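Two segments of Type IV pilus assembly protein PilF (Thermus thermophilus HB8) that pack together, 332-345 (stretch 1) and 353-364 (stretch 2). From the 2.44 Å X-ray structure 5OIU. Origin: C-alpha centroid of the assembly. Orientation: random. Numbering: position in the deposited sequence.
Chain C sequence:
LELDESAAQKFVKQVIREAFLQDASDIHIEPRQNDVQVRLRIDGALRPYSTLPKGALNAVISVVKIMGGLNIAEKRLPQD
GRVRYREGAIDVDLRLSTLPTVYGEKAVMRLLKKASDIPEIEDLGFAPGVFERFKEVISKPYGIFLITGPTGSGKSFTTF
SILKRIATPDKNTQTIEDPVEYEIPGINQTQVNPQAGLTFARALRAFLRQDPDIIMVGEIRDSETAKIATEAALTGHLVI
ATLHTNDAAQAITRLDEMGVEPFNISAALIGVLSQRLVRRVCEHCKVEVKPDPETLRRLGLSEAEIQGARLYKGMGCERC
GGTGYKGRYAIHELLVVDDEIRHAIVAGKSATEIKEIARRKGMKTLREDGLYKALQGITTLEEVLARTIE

Stretch 1 (332-345) HELLVVDDEIRHAI
Stretch 2 (353-364) EIKEIARRKGMK

Stretch 1 is a strand (332-336), a two-residue link and a helix (339-345); stretch 2 is a helix (353-360) that leaves helical geometry at Lys361 and runs out extended through Met363 and Lys364. The two helices lie almost antiparallel, 171° between directions with axes 10.0 Å apart, while the strand runs at 90° to the second helix, 9.0 Å away. Register: Ile341 CA to Ile354 CA 6.4 Å, Leu335 CA to Met363 CA 6.4 Å, Glu333 CA to Lys364 CA 6.2 Å.

Ala344 and Ala358 sit among branched side chains. Ala344 points toward the partner, its CB 3.9 Å from Ile357 CD1 and 4.2 Å from Ile354 CG1. Ile341 (m, chi2 146°, between wells) starts sideways, but its end comes nearer: CG1 lies 4.2 Å from Ile357 CG2, and CD1 4.3 Å from Ala358 CB. Ile354 is m,t; Ile357, m with chi2 147° between wells, sets CD1 against Ala344 and CG2 near Ile341. Leu335, t,t on the strand, adds to this apolar cluster, with CG 4.0 Å from Ala358 CB and CD1 4.0 Å from Ile354 CG2.

Gly362, at phi/psi 106/19, turns the chain where a CB would jam against the preceding carbonyl. Met363 N then bonds Ala358 O at 3.0 Å, and its t,t side chain (chi3 104°) runs roughly across the strand: SD sits 3.8 Å from Leu335 CB, CE 3.7 Å from Glu333 CG.

Charge lines the exposed margin. Asp338 (p) caps the first helix: OD1 accepts Ile341 N at 3.1 Å and, weakly, Glu340 N at 2.9 Å. Glu340, chi1 -146° between wells and chi2 t, reaches across, its OE2 making a very short 2.5 Å salt bridge with Arg360 NH2 at the guanidinium edge. Lys361 (m,t,p,p) brings CD within 3.1 Å of Glu340 OE1 and Asp338 OD2; NZ, farther on, makes a long 3.7 Å salt bridge with Glu340 OE1.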

# COMPACT_ATOMS: atom_id res chain seq x y z
N HIS C 332 13.90 20.99 20.26
CA HIS C 332 12.54 20.92 19.77
C HIS C 332 12.45 20.84 18.25
O HIS C 332 13.28 21.38 17.52
CB HIS C 332 11.75 22.12 20.23
CG HIS C 332 11.71 22.29 21.71
ND1 HIS C 332 12.41 23.28 22.37
CD2 HIS C 332 11.03 21.60 22.67
CE1 HIS C 332 12.18 23.19 23.67
NE2 HIS C 332 11.34 22.18 23.87
N GLU C 333 11.41 20.16 17.80
CA GLU C 333 10.99 20.15 16.41
C GLU C 333 9.48 20.40 16.39
O GLU C 333 8.72 19.58 16.92
CB GLU C 333 11.33 18.81 15.78
CG GLU C 333 11.31 18.81 14.29
CD GLU C 333 11.83 17.51 13.75
OE1 GLU C 333 11.06 16.52 13.77
OE2 GLU C 333 13.02 17.49 13.36
N LEU C 334 9.06 21.53 15.79
CA LEU C 334 7.66 21.97 15.85
C LEU C 334 7.06 22.04 14.45
O LEU C 334 7.31 22.99 13.70
CB LEU C 334 7.51 23.32 16.56
CG LEU C 334 6.08 23.91 16.56
CD1 LEU C 334 5.04 22.97 17.16
CD2 LEU C 334 6.02 25.27 17.27
N LEU C 335 6.25 21.03 14.13
CA LEU C 335 5.54 20.94 12.86
C LEU C 335 4.19 21.62 13.04
O LEU C 335 3.29 21.06 13.69
CB LEU C 335 5.38 19.49 12.44
CG LEU C 335 4.93 19.18 11.02
CD1 LEU C 335 5.26 17.75 10.66
CD2 LEU C 335 3.44 19.41 10.84
N VAL C 336 4.05 22.82 12.47
CA VAL C 336 2.79 23.57 12.47
C VAL C 336 2.07 23.31 11.15
O VAL C 336 2.63 23.52 10.07
CB VAL C 336 3.03 25.08 12.68
CG1 VAL C 336 1.72 25.83 12.73
CG2 VAL C 336 3.82 25.33 13.94
N VAL C 337 0.83 22.84 11.25
CA VAL C 337 0.09 22.35 10.10
C VAL C 337 -0.54 23.53 9.35
O VAL C 337 -1.26 24.34 9.95
CB VAL C 337 -0.98 21.35 10.56
CG1 VAL C 337 -1.87 20.93 9.39
CG2 VAL C 337 -0.32 20.15 11.20
N ASP C 338 -0.30 23.61 8.04
CA ASP C 338 -0.94 24.60 7.18
C ASP C 338 -1.68 23.88 6.05
O ASP C 338 -1.86 22.66 6.08
CB ASP C 338 0.06 25.60 6.61
CG ASP C 338 1.25 24.93 5.97
OD1 ASP C 338 1.06 24.03 5.11
OD2 ASP C 338 2.39 25.30 6.35
N ASP C 339 -2.13 24.66 5.07
CA ASP C 339 -2.91 24.09 3.97
C ASP C 339 -2.09 23.05 3.22
O ASP C 339 -2.61 21.99 2.84
CB ASP C 339 -3.36 25.19 3.01
CG ASP C 339 -3.73 26.46 3.71
OD1 ASP C 339 -4.84 26.51 4.29
OD2 ASP C 339 -2.90 27.41 3.70
N GLU C 340 -0.80 23.33 3.03
CA GLU C 340 0.02 22.44 2.22
C GLU C 340 0.18 21.08 2.90
O GLU C 340 0.01 20.03 2.26
CB GLU C 340 1.37 23.08 1.95
CG GLU C 340 1.91 22.72 0.60
CD GLU C 340 3.29 23.28 0.37
OE1 GLU C 340 3.63 24.28 1.04
OE2 GLU C 340 4.03 22.71 -0.46
N ILE C 341 0.49 21.09 4.20
CA ILE C 341 0.60 19.84 4.96
C ILE C 341 -0.74 19.12 4.97
O ILE C 341 -0.81 17.91 4.72
CB ILE C 341 1.10 20.12 6.38
CG1 ILE C 341 2.57 20.52 6.34
CG2 ILE C 341 0.90 18.91 7.25
CD1 ILE C 341 2.94 21.53 7.40
N ARG C 342 -1.82 19.85 5.27
CA ARG C 342 -3.16 19.27 5.21
C ARG C 342 -3.37 18.60 3.87
O ARG C 342 -3.79 17.44 3.79
CB ARG C 342 -4.22 20.36 5.44
CG ARG C 342 -4.61 20.53 6.90
CD ARG C 342 -5.70 21.55 7.10
NE ARG C 342 -5.33 22.54 8.11
CZ ARG C 342 -4.88 23.76 7.82
NH1 ARG C 342 -4.77 24.15 6.56
NH2 ARG C 342 -4.56 24.61 8.80
N HIS C 343 -3.03 19.31 2.79
CA HIS C 343 -3.09 18.75 1.45
C HIS C 343 -2.22 17.49 1.33
O HIS C 343 -2.62 16.50 0.70
CB HIS C 343 -2.69 19.86 0.46
CG HIS C 343 -2.69 19.45 -0.98
ND1 HIS C 343 -3.41 18.37 -1.45
CD2 HIS C 343 -2.06 19.98 -2.05
CE1 HIS C 343 -3.22 18.26 -2.75
NE2 HIS C 343 -2.40 19.22 -3.14
N ALA C 344 -1.04 17.48 1.96
CA ALA C 344 -0.17 16.31 1.84
C ALA C 344 -0.73 15.12 2.61
O ALA C 344 -0.57 13.97 2.17
CB ALA C 344 1.25 16.63 2.32
N ILE C 345 -1.37 15.37 3.76
CA ILE C 345 -2.00 14.30 4.54
C ILE C 345 -3.11 13.64 3.74
O ILE C 345 -3.17 12.41 3.61
CB ILE C 345 -2.53 14.86 5.88
CG1 ILE C 345 -1.41 15.59 6.63
CG2 ILE C 345 -3.14 13.74 6.74
CD1 ILE C 345 -1.86 16.40 7.83
N GLU C 353 8.15 12.93 3.23
CA GLU C 353 7.72 14.01 2.35
C GLU C 353 7.12 15.16 3.14
O GLU C 353 7.50 16.33 2.95
CB GLU C 353 6.73 13.47 1.31
CG GLU C 353 7.33 12.30 0.57
CD GLU C 353 6.45 11.74 -0.52
OE1 GLU C 353 5.53 10.94 -0.21
OE2 GLU C 353 6.70 12.09 -1.70
N ILE C 354 6.20 14.84 4.06
CA ILE C 354 5.67 15.87 4.96
C ILE C 354 6.81 16.62 5.62
O ILE C 354 6.79 17.86 5.70
CB ILE C 354 4.73 15.24 6.00
CG1 ILE C 354 3.50 14.65 5.31
CG2 ILE C 354 4.35 16.28 7.04
CD1 ILE C 354 2.73 13.69 6.18
N LYS C 355 7.84 15.89 6.05
CA LYS C 355 8.97 16.50 6.74
C LYS C 355 9.69 17.50 5.86
O LYS C 355 10.07 18.58 6.32
CB LYS C 355 9.95 15.42 7.23
CG LYS C 355 10.86 15.90 8.40
CD LYS C 355 12.21 15.21 8.38
CE LYS C 355 12.90 15.24 9.75
NZ LYS C 355 12.99 13.87 10.37
N GLU C 356 9.89 17.17 4.58
CA GLU C 356 10.56 18.13 3.70
C GLU C 356 9.64 19.29 3.34
O GLU C 356 10.11 20.43 3.22
CB GLU C 356 11.09 17.42 2.46
CG GLU C 356 12.38 16.58 2.74
CD GLU C 356 13.37 17.24 3.74
OE1 GLU C 356 13.88 18.35 3.42
OE2 GLU C 356 13.65 16.64 4.83
N ILE C 357 8.33 19.05 3.20
CA ILE C 357 7.39 20.16 3.04
C ILE C 357 7.44 21.07 4.26
O ILE C 357 7.57 22.30 4.14
CB ILE C 357 5.96 19.66 2.80
CG1 ILE C 357 5.80 19.02 1.42
CG2 ILE C 357 4.99 20.83 2.96
CD1 ILE C 357 4.79 17.89 1.41
N ALA C 358 7.33 20.49 5.47
CA ALA C 358 7.34 21.32 6.67
C ALA C 358 8.66 22.06 6.83
O ALA C 358 8.68 23.17 7.35
CB ALA C 358 7.06 20.47 7.92
N ARG C 359 9.75 21.44 6.38
CA ARG C 359 11.05 22.09 6.49
C ARG C 359 11.16 23.25 5.51
O ARG C 359 11.76 24.28 5.82
CB ARG C 359 12.16 21.08 6.24
CG ARG C 359 12.51 20.30 7.45
CD ARG C 359 13.97 20.37 7.61
NE ARG C 359 14.62 19.57 6.60
CZ ARG C 359 15.92 19.60 6.37
NH1 ARG C 359 16.71 20.40 7.09
NH2 ARG C 359 16.44 18.83 5.42
N ARG C 360 10.59 23.08 4.31
CA ARG C 360 10.64 24.14 3.31
C ARG C 360 9.91 25.39 3.80
O ARG C 360 10.46 26.49 3.79
CB ARG C 360 10.04 23.63 1.99
CG ARG C 360 10.46 24.44 0.78
CD ARG C 360 9.99 23.80 -0.53
NE ARG C 360 8.72 23.07 -0.41
CZ ARG C 360 7.53 23.63 -0.18
NH1 ARG C 360 7.40 24.95 -0.01
NH2 ARG C 360 6.45 22.85 -0.10
N LYS C 361 8.66 25.22 4.28
CA LYS C 361 7.88 26.31 4.90
C LYS C 361 8.50 26.82 6.20
O LYS C 361 7.87 27.63 6.89
CB LYS C 361 6.44 25.85 5.14
CG LYS C 361 5.84 25.15 3.93
CD LYS C 361 4.31 25.13 3.94
CE LYS C 361 3.68 26.53 3.79
NZ LYS C 361 4.39 27.45 2.86
N GLY C 362 9.69 26.39 6.60
CA GLY C 362 10.42 27.01 7.68
C GLY C 362 10.48 26.30 9.03
O GLY C 362 10.79 26.95 10.03
N MET C 363 10.22 25.00 9.10
CA MET C 363 10.37 24.26 10.34
C MET C 363 11.82 23.88 10.58
O MET C 363 12.45 23.26 9.70
CB MET C 363 9.53 22.99 10.33
CG MET C 363 9.83 22.08 11.49
SD MET C 363 8.89 20.57 11.34
CE MET C 363 10.17 19.44 10.80
N LYS C 364 12.35 24.23 11.76
CA LYS C 364 13.65 23.74 12.18
C LYS C 364 13.54 22.32 12.74
O LYS C 364 12.57 21.99 13.44
CB LYS C 364 14.28 24.66 13.22
CG LYS C 364 14.35 26.10 12.78
CD LYS C 364 15.73 26.69 13.02
CE LYS C 364 16.09 27.72 11.94
NZ LYS C 364 16.71 27.11 10.70